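Local coordinates for protein hemoglobin subunit beta (Isurus oxyrinchus, PDB 3MKB) that probably carries oxygen in the shark's red blood cells, binding it at a heme iron as part of a tetramer with hemoglobin alpha subunits, at residues G24-E29 against I101-H106; V58-D63 against A73-I78; G91-L96 against D129-Q134. One frame throughout, in Å; residues are numbered along the deposited sequence.

Contact 1: G24-E29 against I101-H106; sequences GTKALE and IVELAH
Glu103 lays its side chain against helix 20-34 where Lys26 passes into Ala27, a worked example of how a carboxylate can be packed between two helices without standing alone. The tight part lies near the root of the glutamate. Its CG sits 3.6 Å from the backbone N of Ala27, while Ala27 CB, a single methyl group, approaches the same Glu103 CG to 4.1 Å. With so little side chain between them, the helices draw close enough for the CA atoms of Ala27 and Glu103 to stand 6.1 Å apart. Ser99 and Phe100 add to the packing around Ala27.

Beyond CG the glutamate bends (chi2 -55°), which turns its carboxylate onto the aliphatic base of Lys26, with Glu103 CD 3.5 Å from Lys26 CB. The two side chains cross at about a right angle, so the lysine is met across its methylenes and not at its ammonium group. Glu103 OE1 is gripped from two quarters: NE of Arg30, one turn further along helix 20-34, forms a salt bridge with it, and water 1 donates to Glu103 OE1 at 3.0 Å while also donating to Lys26 O. Such partners would probably favour the charged form of the carboxylate.

The loose, solvent-facing side begins where the exposed Lys26 leaves. Its chain runs out extended beyond CG, and Lys26 NZ stops 5.0 Å from Glu103 OE2, a favourable pairing of charges but not a contact. Elsewhere on the glutamate's helix, Val102, Ala105 and His106 pack on a hemoglobin alpha subunit. The close crossing of helices 20-34 and 93-108, the B and G helices, is part of the globin fold.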
loop_
_atom_site.group_PDB
_atom_site.type_symbol
_atom_site.label_atom_id
_atom_site.label_comp_id
_atom_site.label_asym_id
_atom_site.label_seq_id
_atom_site.Cartn_x
_atom_site.Cartn_y
_atom_site.Cartn_z
ATOM N N GLY B 24 -5.216 -23.569 -6.249
ATOM C CA GLY B 24 -4.581 -23.191 -4.996
ATOM C C GLY B 24 -3.132 -23.647 -4.909
ATOM O O GLY B 24 -2.249 -22.892 -4.465
ATOM N N THR B 25 -2.887 -24.852 -5.397
ATOM C CA THR B 25 -1.546 -25.423 -5.385
ATOM C C THR B 25 -0.620 -24.518 -6.240
ATOM O O THR B 25 0.395 -24.047 -5.741
ATOM C CB THR B 25 -1.546 -26.901 -5.868
ATOM O OG1 THR B 25 -2.348 -27.679 -4.960
ATOM C CG2 THR B 25 -0.141 -27.465 -5.862
ATOM N N LYS B 26 -1.003 -24.252 -7.477
ATOM C CA LYS B 26 -0.246 -23.336 -8.361
ATOM C C LYS B 26 -0.165 -21.941 -7.803
ATOM O O LYS B 26 0.871 -21.311 -7.930
ATOM C CB LYS B 26 -0.853 -23.253 -9.757
ATOM C CG LYS B 26 -1.033 -24.590 -10.428
ATOM C CD LYS B 26 -1.760 -24.439 -11.752
ATOM C CE LYS B 26 -2.210 -25.799 -12.282
ATOM N NZ LYS B 26 -2.944 -25.698 -13.594
ATOM N N ALA B 27 -1.257 -21.435 -7.199
ATOM C CA ALA B 27 -1.190 -20.047 -6.633
ATOM C C ALA B 27 -0.142 -19.915 -5.505
ATOM O O ALA B 27 0.607 -18.942 -5.445
ATOM C CB ALA B 27 -2.549 -19.556 -6.147
ATOM N N LEU B 28 -0.157 -20.882 -4.587
ATOM C CA LEU B 28 0.809 -20.969 -3.517
ATOM C C LEU B 28 2.246 -21.018 -4.070
ATOM O O LEU B 28 3.153 -20.285 -3.579
ATOM C CB LEU B 28 0.487 -22.231 -2.682
ATOM C CG LEU B 28 0.469 -22.306 -1.168
ATOM C CD1 LEU B 28 1.630 -23.194 -0.637
ATOM C CD2 LEU B 28 0.366 -20.967 -0.383
ATOM N N GLU B 29 2.450 -21.897 -5.059
ATOM C CA GLU B 29 3.763 -22.100 -5.697
ATOM C C GLU B 29 4.240 -20.812 -6.357
ATOM O O GLU B 29 5.416 -20.395 -6.214
ATOM C CB GLU B 29 3.727 -23.281 -6.710
ATOM C CG GLU B 29 3.666 -24.650 -5.990
ATOM C CD GLU B 29 3.359 -25.850 -6.918
ATOM O OE1 GLU B 29 2.902 -25.657 -8.087
ATOM O OE2 GLU B 29 3.531 -26.984 -6.424
ATOM N N ILE B 101 -5.772 -14.976 -8.198
ATOM C CA ILE B 101 -6.350 -14.219 -9.327
ATOM C C ILE B 101 -5.539 -14.474 -10.595
ATOM O O ILE B 101 -6.111 -14.670 -11.655
ATOM C CB ILE B 101 -6.422 -12.715 -8.991
ATOM C CG1 ILE B 101 -7.566 -12.515 -7.987
ATOM C CG2 ILE B 101 -6.721 -11.879 -10.262
ATOM C CD1 ILE B 101 -7.535 -11.255 -7.279
ATOM N N VAL B 102 -4.199 -14.467 -10.488
ATOM C CA VAL B 102 -3.359 -14.787 -11.662
ATOM C C VAL B 102 -3.701 -16.209 -12.158
ATOM O O VAL B 102 -3.753 -16.417 -13.361
ATOM C CB VAL B 102 -1.869 -14.585 -11.379
ATOM C CG1 VAL B 102 -0.944 -15.230 -12.515
ATOM C CG2 VAL B 102 -1.577 -13.082 -11.280
ATOM N N GLU B 103 -4.017 -17.147 -11.235
ATOM C CA GLU B 103 -4.287 -18.523 -11.660
ATOM C C GLU B 103 -5.691 -18.630 -12.272
ATOM O O GLU B 103 -5.896 -19.354 -13.213
ATOM C CB GLU B 103 -4.089 -19.540 -10.548
ATOM C CG GLU B 103 -2.607 -19.837 -10.189
ATOM C CD GLU B 103 -1.770 -20.275 -11.377
ATOM O OE1 GLU B 103 -0.523 -20.050 -11.298
ATOM O OE2 GLU B 103 -2.319 -20.884 -12.344
ATOM N N LEU B 104 -6.636 -17.897 -11.715
ATOM C CA LEU B 104 -7.974 -17.764 -12.385
ATOM C C LEU B 104 -7.925 -17.135 -13.806
ATOM O O LEU B 104 -8.686 -17.524 -14.658
ATOM C CB LEU B 104 -8.902 -16.973 -11.464
ATOM C CG LEU B 104 -9.303 -17.705 -10.158
ATOM C CD1 LEU B 104 -9.849 -16.671 -9.111
ATOM C CD2 LEU B 104 -10.335 -18.896 -10.435
ATOM N N ALA B 105 -7.064 -16.141 -14.013
ATOM C CA ALA B 105 -6.772 -15.570 -15.340
ATOM C C ALA B 105 -6.252 -16.636 -16.334
ATOM O O ALA B 105 -6.687 -16.734 -17.485
ATOM C CB ALA B 105 -5.759 -14.378 -15.188
ATOM N N HIS B 106 -5.323 -17.452 -15.869
ATOM C CA HIS B 106 -4.708 -18.519 -16.648
ATOM C C HIS B 106 -5.767 -19.582 -17.019
ATOM O O HIS B 106 -5.701 -20.190 -18.076
ATOM C CB HIS B 106 -3.484 -19.111 -15.863
ATOM C CG HIS B 106 -2.161 -18.908 -16.576
ATOM N ND1 HIS B 106 -1.071 -19.734 -16.407
ATOM C CD2 HIS B 106 -1.830 -18.061 -17.576
ATOM C CE1 HIS B 106 -0.098 -19.338 -17.199
ATOM N NE2 HIS B 106 -0.536 -18.316 -17.921
HETATM O O HOH W 1 2.037 -21.523 -10.641
#

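Contact 2: V58-D63 against A73-I78; sequences VGALQD and AEFVNI. With HEM (protoporphyrin IX containing Fe), chain F.
Phe75 pushes the far edge of its ring against Ala60, overlapping both the carbonyl and the methyl group of that residue. The place is the E-F corner of the globin fold, where helix 50-65 and the start of helix 76-85 meet over the rim of the heme. Phe75 CZ lies 3.4 Å from Ala60 O, which stands near the plane of the ring, and 3.8 Å from Ala60 CB. The heme methyl CMB also meets the ring edge in its plane, 3.7 Å from Phe75 CE1, and Ala60 CB touches the same methyl, so three groups close on one another. Ile78 CD1 covers one face of the ring, centred above it, and Ala130 and Ile131 of helix 114-132 pack on the phenylalanine as well. Replacing Phe75 with an alanine would probably open a gap between Ala60, Ile78 and the heme, leaving the methyl CMB without the ring edge it touches.

Away from the heme, two acidic side chains meet. Asp63 CG extends opposite its own backbone N (chi1 -175°), which carries OD1 to 3.4 Å from Glu74 CB. The glutamate bends at chi2, the side chains cross at about a right angle and the carboxylate planes stand 80° apart. Asp63 OD2 and Glu74 OE1 are still 4.2 Å from each other, a proximity of like charges that is likely to be mildly unfavourable. On the heme side, Ile78 CG1 rests 3.8 Å from HEM CMA, the methyl of the neighbouring pyrrole.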
loop_
_atom_site.group_PDB
_atom_site.type_symbol
_atom_site.label_atom_id
_atom_site.label_comp_id
_atom_site.label_asym_id
_atom_site.label_seq_id
_atom_site.Cartn_x
_atom_site.Cartn_y
_atom_site.Cartn_z
ATOM N N VAL B 58 -8.279 -23.827 0.281
ATOM C CA VAL B 58 -9.430 -24.034 -0.573
ATOM C C VAL B 58 -10.676 -24.425 0.190
ATOM O O VAL B 58 -11.791 -23.958 -0.126
ATOM C CB VAL B 58 -9.108 -25.085 -1.663
ATOM C CG1 VAL B 58 -10.359 -25.683 -2.215
ATOM C CG2 VAL B 58 -8.279 -24.440 -2.764
ATOM N N GLY B 59 -10.516 -25.284 1.204
ATOM C CA GLY B 59 -11.640 -25.562 2.114
ATOM C C GLY B 59 -12.176 -24.291 2.728
ATOM O O GLY B 59 -13.367 -24.056 2.765
ATOM N N ALA B 60 -11.284 -23.456 3.250
ATOM C CA ALA B 60 -11.741 -22.162 3.817
ATOM C C ALA B 60 -12.428 -21.229 2.790
ATOM O O ALA B 60 -13.437 -20.620 3.088
ATOM C CB ALA B 60 -10.612 -21.455 4.586
ATOM N N LEU B 61 -11.894 -21.172 1.570
ATOM C CA LEU B 61 -12.496 -20.368 0.502
ATOM C C LEU B 61 -13.905 -20.885 0.208
ATOM O O LEU B 61 -14.878 -20.117 0.160
ATOM C CB LEU B 61 -11.598 -20.392 -0.734
ATOM C CG LEU B 61 -10.267 -19.694 -0.511
ATOM C CD1 LEU B 61 -9.477 -19.726 -1.778
ATOM C CD2 LEU B 61 -10.461 -18.247 0.011
ATOM N N GLN B 62 -14.023 -22.213 0.099
ATOM C CA GLN B 62 -15.320 -22.825 -0.108
ATOM C C GLN B 62 -16.281 -22.470 1.042
ATOM O O GLN B 62 -17.466 -22.198 0.805
ATOM C CB GLN B 62 -15.174 -24.336 -0.333
ATOM C CG GLN B 62 -14.732 -24.730 -1.771
ATOM C CD GLN B 62 -15.633 -25.824 -2.431
ATOM O OE1 GLN B 62 -15.340 -26.316 -3.549
ATOM N NE2 GLN B 62 -16.730 -26.192 -1.747
ATOM N N ASP B 63 -15.750 -22.411 2.272
ATOM C CA ASP B 63 -16.546 -21.974 3.448
ATOM C C ASP B 63 -17.067 -20.545 3.303
ATOM O O ASP B 63 -18.236 -20.257 3.634
ATOM C CB ASP B 63 -15.726 -22.180 4.750
ATOM C CG ASP B 63 -16.519 -21.872 6.039
ATOM O OD1 ASP B 63 -15.920 -21.168 6.895
ATOM O OD2 ASP B 63 -17.692 -22.340 6.233
ATOM N N ALA B 73 -17.926 -13.728 10.232
ATOM C CA ALA B 73 -18.391 -14.665 11.262
ATOM C C ALA B 73 -17.866 -16.133 11.148
ATOM O O ALA B 73 -17.734 -16.805 12.170
ATOM C CB ALA B 73 -19.929 -14.628 11.326
ATOM N N GLU B 74 -17.551 -16.624 9.943
ATOM C CA GLU B 74 -17.085 -18.014 9.808
ATOM C C GLU B 74 -15.571 -18.103 9.930
ATOM O O GLU B 74 -14.989 -19.199 10.038
ATOM C CB GLU B 74 -17.557 -18.678 8.497
ATOM C CG GLU B 74 -18.977 -18.273 7.993
ATOM C CD GLU B 74 -20.158 -19.038 8.616
ATOM O OE1 GLU B 74 -20.016 -20.223 9.035
ATOM O OE2 GLU B 74 -21.259 -18.453 8.650
ATOM N N PHE B 75 -14.917 -16.950 9.925
ATOM C CA PHE B 75 -13.475 -16.969 9.889
ATOM C C PHE B 75 -12.820 -16.651 11.249
ATOM O O PHE B 75 -11.589 -16.580 11.352
ATOM C CB PHE B 75 -12.983 -16.039 8.742
ATOM C CG PHE B 75 -12.741 -16.747 7.433
ATOM C CD1 PHE B 75 -11.458 -16.774 6.874
ATOM C CD2 PHE B 75 -13.781 -17.394 6.746
ATOM C CE1 PHE B 75 -11.185 -17.433 5.668
ATOM C CE2 PHE B 75 -13.522 -18.056 5.534
ATOM C CZ PHE B 75 -12.218 -18.068 4.987
ATOM N N VAL B 76 -13.640 -16.483 12.298
ATOM C CA VAL B 76 -13.116 -16.114 13.636
ATOM C C VAL B 76 -11.974 -17.008 14.099
ATOM O O VAL B 76 -10.865 -16.517 14.401
ATOM C CB VAL B 76 -14.231 -15.951 14.736
ATOM C CG1 VAL B 76 -13.694 -15.149 15.927
ATOM C CG2 VAL B 76 -15.401 -15.229 14.194
ATOM N N ASN B 77 -12.216 -18.311 14.116
ATOM C CA ASN B 77 -11.218 -19.252 14.582
ATOM C C ASN B 77 -10.047 -19.356 13.607
ATOM O O ASN B 77 -8.893 -19.536 14.033
ATOM C CB ASN B 77 -11.857 -20.625 14.831
ATOM C CG ASN B 77 -13.202 -20.522 15.539
ATOM O OD1 ASN B 77 -14.260 -20.927 14.990
ATOM N ND2 ASN B 77 -13.192 -19.927 16.755
ATOM N N ILE B 78 -10.339 -19.243 12.301
ATOM C CA ILE B 78 -9.272 -19.279 11.285
ATOM C C ILE B 78 -8.353 -18.088 11.520
ATOM O O ILE B 78 -7.137 -18.200 11.536
ATOM C CB ILE B 78 -9.837 -19.294 9.823
ATOM C CG1 ILE B 78 -10.424 -20.667 9.479
ATOM C CG2 ILE B 78 -8.713 -18.977 8.780
ATOM C CD1 ILE B 78 -11.657 -20.624 8.585
HETATM C CHA HEM F . -3.349 -22.738 8.069
HETATM C CHB HEM F . -6.827 -20.678 5.438
HETATM C CHC HEM F . -3.606 -17.447 3.994
HETATM C CHD HEM F . 0.001 -19.669 6.424
HETATM C C1A HEM F . -4.550 -22.379 7.541
HETATM C C2A HEM F . -5.786 -22.989 7.903
HETATM C C3A HEM F . -6.733 -22.438 7.167
HETATM C C4A HEM F . -6.129 -21.462 6.332
HETATM C CMA HEM F . -8.234 -22.791 7.221
HETATM C CAA HEM F . -5.984 -24.122 8.936
HETATM C CBA HEM F . -6.069 -23.553 10.347
HETATM C CGA HEM F . -6.405 -24.693 11.295
HETATM O O1A HEM F . -7.593 -25.095 11.380
HETATM O O2A HEM F . -5.486 -25.201 11.962
HETATM C C1B HEM F . -6.296 -19.619 4.787
HETATM C C2B HEM F . -6.992 -18.710 3.880
HETATM C C3B HEM F . -6.064 -17.820 3.484
HETATM C C4B HEM F . -4.780 -18.135 4.125
HETATM C CMB HEM F . -8.489 -18.735 3.428
HETATM C CAB HEM F . -6.295 -16.641 2.526
HETATM C CBB HEM F . -5.900 -15.444 2.983
HETATM C C1C HEM F . -2.349 -17.788 4.500
HETATM C C2C HEM F . -1.087 -17.161 4.173
HETATM C C3C HEM F . -0.116 -17.791 4.816
HETATM C C4C HEM F . -0.704 -18.823 5.609
HETATM C CMC HEM F . -0.838 -15.996 3.213
HETATM C CAC HEM F . 1.394 -17.453 4.785
HETATM C CBC HEM F . 2.030 -17.134 3.633
HETATM C C1D HEM F . -0.542 -20.748 7.045
HETATM C C2D HEM F . 0.166 -21.771 7.791
HETATM C C3D HEM F . -0.914 -22.715 8.283
HETATM C C4D HEM F . -2.152 -22.181 7.793
HETATM C CMD HEM F . 1.685 -21.893 8.029
HETATM C CAD HEM F . -0.783 -24.008 9.127
HETATM C CBD HEM F . -0.418 -25.187 8.254
HETATM C CGD HEM F . -0.067 -26.317 9.235
HETATM O O1D HEM F . -0.820 -27.326 9.265
HETATM O O2D HEM F . 0.949 -26.254 10.015
HETATM N NA HEM F . -4.772 -21.432 6.559
HETATM N NB HEM F . -4.989 -19.234 4.917
HETATM N NC HEM F . -2.081 -18.814 5.394
HETATM N ND HEM F . -1.893 -21.022 7.090
HETATM FE FE HEM F . -3.408 -20.017 6.066
HETATM O O HOH W 2 -2.855 -20.882 4.117
#

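Contact 3: G91-L96 against D129-Q134; sequences GSFHLL and DAISSQ. With HEM (protoporphyrin IX containing Fe), chain F.
Ile131 sets a methyl group almost squarely on the ring of Phe93, a CH-pi contact beside the heme. Its CG2 stands 3.8 Å from the ring centroid and 17° off the normal, displaced slightly toward the rim. With CG1 anti to the backbone N (chi1 -158°) and the chain extended beyond it, Ile131 CD1 reaches HEM C3B at 3.6 Å, while CG2 is left to face the phenylalanine. One isoleucine thus touches both the aromatic ring and a pyrrole ring.

Phe93 is also met at its edge. Ser132 OG lies near the ring plane, 3.5 Å from Phe93 CD2, while its hydrogen bond is made to Ile128 O one turn back. Toward the heme, Phe93 CE1 comes within 3.7 Å of HEM CHC, with HEM C1C in the plane of the phenylalanine ring. Leu96 CD2 approaches the same bridging carbon, HEM CHC, at 3.7 Å from the opposite face of the porphyrin, the one that carries the iron-bound water. Helices 93-108 and 114-132, the G and H helices of the globin fold, therefore wall the pocket together. Phe93, Leu96 and Ile131 all meet the macrocycle through carbon atoms, so their hold on it probably rests on shape and dispersion.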
loop_
_atom_site.group_PDB
_atom_site.type_symbol
_atom_site.label_atom_id
_atom_site.label_comp_id
_atom_site.label_asym_id
_atom_site.label_seq_id
_atom_site.Cartn_x
_atom_site.Cartn_y
_atom_site.Cartn_z
ATOM N N GLY B 91 -0.439 -8.494 6.085
ATOM C CA GLY B 91 -0.094 -7.717 4.904
ATOM C C GLY B 91 0.335 -8.581 3.763
ATOM O O GLY B 91 0.437 -8.099 2.629
ATOM N N SER B 92 0.618 -9.846 4.062
ATOM C CA SER B 92 0.978 -10.856 3.089
ATOM C C SER B 92 -0.235 -11.702 2.586
ATOM O O SER B 92 -0.155 -12.416 1.588
ATOM C CB SER B 92 2.088 -11.752 3.653
ATOM O OG SER B 92 3.275 -10.977 3.962
ATOM N N PHE B 93 -1.367 -11.628 3.268
ATOM C CA PHE B 93 -2.560 -12.331 2.755
ATOM C C PHE B 93 -2.910 -12.068 1.263
ATOM O O PHE B 93 -3.202 -12.999 0.527
ATOM C CB PHE B 93 -3.781 -11.988 3.617
ATOM C CG PHE B 93 -3.785 -12.652 5.009
ATOM C CD1 PHE B 93 -3.336 -13.958 5.168
ATOM C CD2 PHE B 93 -4.245 -11.960 6.130
ATOM C CE1 PHE B 93 -3.318 -14.572 6.379
ATOM C CE2 PHE B 93 -4.278 -12.576 7.371
ATOM C CZ PHE B 93 -3.791 -13.894 7.510
ATOM N N HIS B 94 -2.925 -10.807 0.823
ATOM C CA HIS B 94 -3.260 -10.506 -0.565
ATOM C C HIS B 94 -2.225 -11.027 -1.572
ATOM O O HIS B 94 -2.473 -11.033 -2.741
ATOM C CB HIS B 94 -3.478 -8.975 -0.759
ATOM C CG HIS B 94 -2.199 -8.199 -0.902
ATOM N ND1 HIS B 94 -1.624 -7.923 -2.125
ATOM C CD2 HIS B 94 -1.356 -7.687 0.028
ATOM C CE1 HIS B 94 -0.487 -7.266 -1.943
ATOM N NE2 HIS B 94 -0.297 -7.127 -0.646
ATOM N N LEU B 95 -1.006 -11.319 -1.133
ATOM C CA LEU B 95 -0.017 -11.918 -2.036
ATOM C C LEU B 95 -0.500 -13.311 -2.453
ATOM O O LEU B 95 -0.319 -13.725 -3.572
ATOM C CB LEU B 95 1.341 -11.991 -1.342
ATOM C CG LEU B 95 1.823 -10.625 -0.856
ATOM C CD1 LEU B 95 3.254 -10.721 -0.151
ATOM C CD2 LEU B 95 1.869 -9.676 -2.034
ATOM N N LEU B 96 -1.113 -14.027 -1.528
ATOM C CA LEU B 96 -1.761 -15.280 -1.840
ATOM C C LEU B 96 -2.955 -15.095 -2.747
ATOM O O LEU B 96 -3.035 -15.706 -3.759
ATOM C CB LEU B 96 -2.188 -16.022 -0.583
ATOM C CG LEU B 96 -2.824 -17.376 -0.868
ATOM C CD1 LEU B 96 -1.913 -18.224 -1.724
ATOM C CD2 LEU B 96 -3.178 -18.105 0.415
ATOM N N ASP B 129 -10.359 -9.344 4.608
ATOM C CA ASP B 129 -10.847 -8.643 5.799
ATOM C C ASP B 129 -11.235 -9.654 6.886
ATOM O O ASP B 129 -10.933 -9.460 8.059
ATOM C CB ASP B 129 -12.029 -7.741 5.456
ATOM C CG ASP B 129 -11.658 -6.616 4.548
ATOM O OD1 ASP B 129 -12.583 -5.945 4.091
ATOM O OD2 ASP B 129 -10.461 -6.392 4.287
ATOM N N ALA B 130 -11.861 -10.751 6.479
ATOM C CA ALA B 130 -12.351 -11.785 7.406
ATOM C C ALA B 130 -11.222 -12.483 8.182
ATOM O O ALA B 130 -11.300 -12.648 9.413
ATOM C CB ALA B 130 -13.156 -12.796 6.660
ATOM N N ILE B 131 -10.182 -12.902 7.458
ATOM C CA ILE B 131 -9.041 -13.561 8.052
ATOM C C ILE B 131 -8.084 -12.576 8.798
ATOM O O ILE B 131 -7.296 -12.998 9.673
ATOM C CB ILE B 131 -8.298 -14.454 7.024
ATOM C CG1 ILE B 131 -7.464 -15.527 7.740
ATOM C CG2 ILE B 131 -7.567 -13.566 5.925
ATOM C CD1 ILE B 131 -6.778 -16.534 6.802
ATOM N N SER B 132 -8.219 -11.281 8.521
ATOM C CA SER B 132 -7.472 -10.237 9.254
ATOM C C SER B 132 -8.136 -9.713 10.517
ATOM O O SER B 132 -7.496 -8.996 11.287
ATOM C CB SER B 132 -7.147 -9.043 8.349
ATOM O OG SER B 132 -6.472 -9.467 7.189
ATOM N N SER B 133 -9.384 -10.094 10.758
ATOM C CA SER B 133 -10.198 -9.393 11.753
ATOM C C SER B 133 -9.742 -9.599 13.212
ATOM O O SER B 133 -9.897 -8.716 14.055
ATOM C CB SER B 133 -11.685 -9.745 11.592
ATOM O OG SER B 133 -12.486 -8.880 12.416
ATOM N N GLN B 134 -9.095 -10.727 13.491
ATOM C CA GLN B 134 -8.629 -10.987 14.850
ATOM C C GLN B 134 -7.184 -10.625 15.114
ATOM O O GLN B 134 -6.615 -11.065 16.118
ATOM C CB GLN B 134 -8.840 -12.457 15.168
ATOM C CG GLN B 134 -10.309 -12.845 15.030
ATOM C CD GLN B 134 -11.204 -12.082 16.016
ATOM O OE1 GLN B 134 -12.334 -11.693 15.672
ATOM N NE2 GLN B 134 -10.706 -11.875 17.253
HETATM C CHA HEM F . -3.349 -22.738 8.069
HETATM C CHB HEM F . -6.827 -20.678 5.438
HETATM C CHC HEM F . -3.606 -17.447 3.994
HETATM C CHD HEM F . 0.001 -19.669 6.424
HETATM C C1A HEM F . -4.550 -22.379 7.541
HETATM C C2A HEM F . -5.786 -22.989 7.903
HETATM C C3A HEM F . -6.733 -22.438 7.167
HETATM C C4A HEM F . -6.129 -21.462 6.332
HETATM C CMA HEM F . -8.234 -22.791 7.221
HETATM C CAA HEM F . -5.984 -24.122 8.936
HETATM C CBA HEM F . -6.069 -23.553 10.347
HETATM C CGA HEM F . -6.405 -24.693 11.295
HETATM O O1A HEM F . -7.593 -25.095 11.380
HETATM O O2A HEM F . -5.486 -25.201 11.962
HETATM C C1B HEM F . -6.296 -19.619 4.787
HETATM C C2B HEM F . -6.992 -18.710 3.880
HETATM C C3B HEM F . -6.064 -17.820 3.484
HETATM C C4B HEM F . -4.780 -18.135 4.125
HETATM C CMB HEM F . -8.489 -18.735 3.428
HETATM C CAB HEM F . -6.295 -16.641 2.526
HETATM C CBB HEM F . -5.900 -15.444 2.983
HETATM C C1C HEM F . -2.349 -17.788 4.500
HETATM C C2C HEM F . -1.087 -17.161 4.173
HETATM C C3C HEM F . -0.116 -17.791 4.816
HETATM C C4C HEM F . -0.704 -18.823 5.609
HETATM C CMC HEM F . -0.838 -15.996 3.213
HETATM C CAC HEM F . 1.394 -17.453 4.785
HETATM C CBC HEM F . 2.030 -17.134 3.633
HETATM C C1D HEM F . -0.542 -20.748 7.045
HETATM C C2D HEM F . 0.166 -21.771 7.791
HETATM C C3D HEM F . -0.914 -22.715 8.283
HETATM C C4D HEM F . -2.152 -22.181 7.793
HETATM C CMD HEM F . 1.685 -21.893 8.029
HETATM C CAD HEM F . -0.783 -24.008 9.127
HETATM C CBD HEM F . -0.418 -25.187 8.254
HETATM C CGD HEM F . -0.067 -26.317 9.235
HETATM O O1D HEM F . -0.820 -27.326 9.265
HETATM O O2D HEM F . 0.949 -26.254 10.015
HETATM N NA HEM F . -4.772 -21.432 6.559
HETATM N NB HEM F . -4.989 -19.234 4.917
HETATM N NC HEM F . -2.081 -18.814 5.394
HETATM N ND HEM F . -1.893 -21.022 7.090
HETATM FE FE HEM F . -3.408 -20.017 6.066
HETATM O O HOH W 2 -2.855 -20.882 4.117
#

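How the contacts relate
Contacts 2 and 3 both border the heme, and they join directly where Ile78 and Phe75 pack on Ile131; contact 1 lies on the other side of the chain's centre from each. Contacts 1 and 3 share helix 93-108, and Leu28 of the first touches Leu96 of the third. Chemistry follows place. Contact 3, a buried one, is apolar and aromatic; contact 2 is apolar at the heme but ends in neighbouring carboxylates on its partly exposed side; contact 1, mostly buried, turns on a glutamate served by an arginine and a water, with one exposed lysine. Along the chain, contact 2 is nested within the loop that contact 1 closes.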